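Local coordinates for protein endo-alpha-mannosidase (Bacteroides thetaiotaomicron, PDB 4ACY) that hydrolyses internal alpha-mannosidic linkages, probably in N-glycans, as an endo-acting glycoside hydrolase of family GH99, at residues Y248-N256 and T297-Y306. Numbering follows the deposited sequence.
Sequences YFAATGFTN and TTRDRENGKY
The guanidinium of Arg299 meets the loop 248-256 with one face and one edge: Ala251 CB lies over the face, while the carbonyl oxygen of Thr252 sits at the edge, in plane. That oxygen is gripped side-on, by Arg299 NH2 at 2.9 Å and by Arg299 NE at 3.0 Å, the latter on a lone pair of the carbonyl. The ring of Tyr306 likewise works from its edge. Its hydroxyl donates to Ala250 O (Tyr306 OH to Ala250 O 2.6 Å), in the carbonyl plane and on a lone pair, and accepts the amide of Thr252 (N to Tyr306 OH 2.8 Å, N-H...O angle 151°). With CG anti to the backbone N (chi1 -179°), Tyr306 reaches from the first turn of helix 305-316 to the loop backbone, where Thr252 CG2 packs 3.4 Å from Tyr306 OH.

At the remaining nitrogen, Arg299 NH1 donates to Thr298 O and to Ser296 O, which helps to fix the guanidinium's rotation. A methionine in place of Arg299 would probably leave Thr252 O without the two donors that grip it here and the turn freer to shift. Thr297 CG2 touches Ala251 CB at 3.6 Å and approaches the Phe254 ring, while the Thr297 hydroxyl turns to Asn294.

The principle is that side chains can hold a type II beta turn, here Ala251 to Phe254, and the residue before it through backbone groups. The turn belongs to the loop after strand 244-246, clasped by the loop between strand 276-281 and helix 305-316: two neighbouring beta-to-alpha loops of a TIM barrel.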
loop_
_atom_site.group_PDB
_atom_site.type_symbol
_atom_site.label_atom_id
_atom_site.label_comp_id
_atom_site.label_asym_id
_atom_site.label_seq_id
_atom_site.Cartn_x
_atom_site.Cartn_y
_atom_site.Cartn_z
ATOM N N TYR A 248 -3.515 2.768 -6.631
ATOM C CA TYR A 248 -2.167 2.487 -6.135
ATOM C C TYR A 248 -1.067 3.530 -6.403
ATOM O O TYR A 248 -0.518 4.113 -5.467
ATOM C CB TYR A 248 -1.649 1.065 -6.457
ATOM C CG TYR A 248 -0.379 0.854 -5.690
ATOM C CD1 TYR A 248 -0.421 0.620 -4.317
ATOM C CD2 TYR A 248 0.873 1.022 -6.302
ATOM C CE1 TYR A 248 0.749 0.511 -3.566
ATOM C CE2 TYR A 248 2.066 0.913 -5.549
ATOM C CZ TYR A 248 1.984 0.654 -4.188
ATOM O OH TYR A 248 3.135 0.529 -3.424
ATOM N N PHE A 249 -0.713 3.717 -7.675
ATOM C CA PHE A 249 0.531 4.417 -8.018
ATOM C C PHE A 249 0.582 5.844 -7.488
ATOM O O PHE A 249 -0.331 6.616 -7.713
ATOM C CB PHE A 249 0.758 4.361 -9.528
ATOM C CG PHE A 249 0.786 2.964 -10.045
ATOM C CD1 PHE A 249 1.874 2.135 -9.756
ATOM C CD2 PHE A 249 -0.292 2.450 -10.758
ATOM C CE1 PHE A 249 1.902 0.808 -10.191
ATOM C CE2 PHE A 249 -0.278 1.123 -11.206
ATOM C CZ PHE A 249 0.821 0.303 -10.923
ATOM N N ALA A 250 1.656 6.173 -6.771
ATOM C CA ALA A 250 1.746 7.479 -6.118
ATOM C C ALA A 250 2.160 8.571 -7.087
ATOM O O ALA A 250 2.037 9.754 -6.767
ATOM C CB ALA A 250 2.718 7.430 -4.979
ATOM N N ALA A 251 2.699 8.174 -8.243
ATOM C CA ALA A 251 3.197 9.154 -9.218
ATOM C C ALA A 251 2.061 9.591 -10.136
ATOM O O ALA A 251 1.499 8.775 -10.881
ATOM C CB ALA A 251 4.331 8.584 -10.015
ATOM N N THR A 252 1.710 10.878 -10.056
ATOM C CA THR A 252 0.599 11.413 -10.839
ATOM C C THR A 252 0.862 11.150 -12.318
ATOM O O THR A 252 1.964 11.406 -12.814
ATOM C CB THR A 252 0.377 12.922 -10.594
ATOM O OG1 THR A 252 1.621 13.610 -10.732
ATOM C CG2 THR A 252 -0.163 13.160 -9.202
ATOM N N GLY A 253 -0.138 10.587 -12.994
ATOM C CA GLY A 253 -0.078 10.357 -14.437
ATOM C C GLY A 253 0.644 9.098 -14.861
ATOM O O GLY A 253 0.682 8.789 -16.047
ATOM N N PHE A 254 1.213 8.352 -13.910
ATOM C CA PHE A 254 1.848 7.094 -14.277
ATOM C C PHE A 254 0.862 6.181 -15.011
ATOM O O PHE A 254 1.247 5.474 -15.950
ATOM C CB PHE A 254 2.443 6.377 -13.071
ATOM C CG PHE A 254 3.119 5.092 -13.429
ATOM C CD1 PHE A 254 4.230 5.091 -14.283
ATOM C CD2 PHE A 254 2.619 3.883 -12.961
ATOM C CE1 PHE A 254 4.851 3.873 -14.649
ATOM C CE2 PHE A 254 3.227 2.673 -13.303
ATOM C CZ PHE A 254 4.350 2.670 -14.153
ATOM N N THR A 255 -0.387 6.176 -14.552
ATOM C CA THR A 255 -1.485 5.564 -15.274
ATOM C C THR A 255 -2.629 6.579 -15.369
ATOM O O THR A 255 -2.643 7.586 -14.663
ATOM C CB THR A 255 -2.022 4.293 -14.587
ATOM O OG1 THR A 255 -2.560 4.634 -13.311
ATOM C CG2 THR A 255 -0.943 3.213 -14.451
ATOM N N ASN A 256 -3.586 6.301 -16.247
ATOM C CA ASN A 256 -4.817 7.079 -16.317
ATOM C C ASN A 256 -5.514 7.125 -14.950
ATOM O O ASN A 256 -5.953 8.184 -14.500
ATOM C CB ASN A 256 -5.741 6.497 -17.401
ATOM C CG ASN A 256 -7.112 7.136 -17.415
ATOM O OD1 ASN A 256 -8.004 6.719 -16.683
ATOM N ND2 ASN A 256 -7.299 8.130 -18.277
ATOM N N THR A 297 9.326 8.679 -13.978
ATOM C CA THR A 297 8.280 8.458 -12.976
ATOM C C THR A 297 8.547 9.311 -11.707
ATOM O O THR A 297 7.661 9.509 -10.878
ATOM C CB THR A 297 8.170 6.967 -12.599
ATOM O OG1 THR A 297 8.069 6.163 -13.787
ATOM C CG2 THR A 297 6.923 6.703 -11.742
ATOM N N THR A 298 9.763 9.830 -11.577
ATOM C CA THR A 298 10.111 10.658 -10.417
ATOM C C THR A 298 9.146 11.845 -10.257
ATOM O O THR A 298 8.810 12.533 -11.228
ATOM C CB THR A 298 11.564 11.157 -10.506
ATOM O OG1 THR A 298 12.467 10.036 -10.432
ATOM C CG2 THR A 298 11.887 12.146 -9.352
ATOM N N ARG A 299 8.678 12.063 -9.035
ATOM C CA ARG A 299 7.851 13.229 -8.730
ATOM C C ARG A 299 8.418 13.864 -7.471
ATOM O O ARG A 299 8.401 13.238 -6.419
ATOM C CB ARG A 299 6.381 12.814 -8.506
ATOM C CG ARG A 299 5.709 12.119 -9.696
ATOM C CD ARG A 299 5.338 13.067 -10.843
ATOM N NE ARG A 299 4.673 12.301 -11.903
ATOM C CZ ARG A 299 5.307 11.693 -12.910
ATOM N NH1 ARG A 299 6.625 11.786 -13.029
ATOM N NH2 ARG A 299 4.613 10.998 -13.811
ATOM N N ASP A 300 8.944 15.093 -7.578
ATOM C CA ASP A 300 9.531 15.766 -6.401
ATOM C C ASP A 300 8.474 16.101 -5.348
ATOM O O ASP A 300 7.338 16.420 -5.678
ATOM C CB ASP A 300 10.246 17.068 -6.780
ATOM C CG ASP A 300 11.389 16.870 -7.761
ATOM O OD1 ASP A 300 11.944 15.750 -7.897
ATOM O OD2 ASP A 300 11.741 17.891 -8.399
ATOM N N ARG A 301 8.861 16.044 -4.078
ATOM C CA ARG A 301 7.912 16.315 -2.994
ATOM C C ARG A 301 7.561 17.799 -2.848
ATOM O O ARG A 301 6.493 18.124 -2.328
ATOM C CB ARG A 301 8.423 15.757 -1.666
ATOM C CG ARG A 301 8.650 14.256 -1.707
ATOM C CD ARG A 301 8.492 13.639 -0.335
ATOM N NE ARG A 301 8.595 12.189 -0.447
ATOM C CZ ARG A 301 8.266 11.319 0.506
ATOM N NH1 ARG A 301 7.823 11.733 1.701
ATOM N NH2 ARG A 301 8.390 10.019 0.270
ATOM N N GLU A 302 8.462 18.672 -3.317
ATOM C CA GLU A 302 8.281 20.130 -3.236
ATOM C C GLU A 302 7.820 20.579 -1.841
ATOM O O GLU A 302 6.807 21.266 -1.689
ATOM C CB GLU A 302 7.337 20.638 -4.336
ATOM C CG GLU A 302 7.790 20.325 -5.771
ATOM C CD GLU A 302 8.948 21.194 -6.252
ATOM O OE1 GLU A 302 9.522 21.952 -5.440
ATOM O OE2 GLU A 302 9.280 21.116 -7.456
ATOM N N ASN A 303 8.580 20.179 -0.822
ATOM C CA ASN A 303 8.282 20.557 0.567
ATOM C C ASN A 303 6.820 20.338 0.957
ATOM O O ASN A 303 6.201 21.175 1.632
ATOM C CB ASN A 303 8.704 22.014 0.829
ATOM C CG ASN A 303 10.206 22.221 0.691
ATOM O OD1 ASN A 303 11.008 21.353 1.056
ATOM N ND2 ASN A 303 10.597 23.390 0.183
ATOM N N GLY A 304 6.268 19.214 0.509
ATOM C CA GLY A 304 4.918 18.809 0.890
ATOM C C GLY A 304 3.830 19.233 -0.078
ATOM O O GLY A 304 2.691 18.792 0.049
ATOM N N LYS A 305 4.162 20.085 -1.044
ATOM C CA LYS A 305 3.145 20.556 -1.992
ATOM C C LYS A 305 2.528 19.430 -2.825
ATOM O O LYS A 305 1.329 19.443 -3.108
ATOM C CB LYS A 305 3.704 21.638 -2.919
ATOM C CG LYS A 305 2.619 22.283 -3.776
ATOM C CD LYS A 305 3.183 23.362 -4.696
ATOM C CE LYS A 305 2.060 24.054 -5.460
ATOM N NZ LYS A 305 1.461 23.171 -6.507
ATOM N N TYR A 306 3.360 18.472 -3.219
ATOM C CA TYR A 306 2.895 17.366 -4.045
ATOM C C TYR A 306 1.839 16.570 -3.285
ATOM O O TYR A 306 0.769 16.280 -3.815
ATOM C CB TYR A 306 4.074 16.479 -4.409
ATOM C CG TYR A 306 3.696 15.311 -5.296
ATOM C CD1 TYR A 306 3.292 14.107 -4.741
ATOM C CD2 TYR A 306 3.745 15.420 -6.687
ATOM C CE1 TYR A 306 2.940 13.018 -5.546
ATOM C CE2 TYR A 306 3.407 14.339 -7.506
ATOM C CZ TYR A 306 3.006 13.146 -6.926
ATOM O OH TYR A 306 2.689 12.064 -7.713
#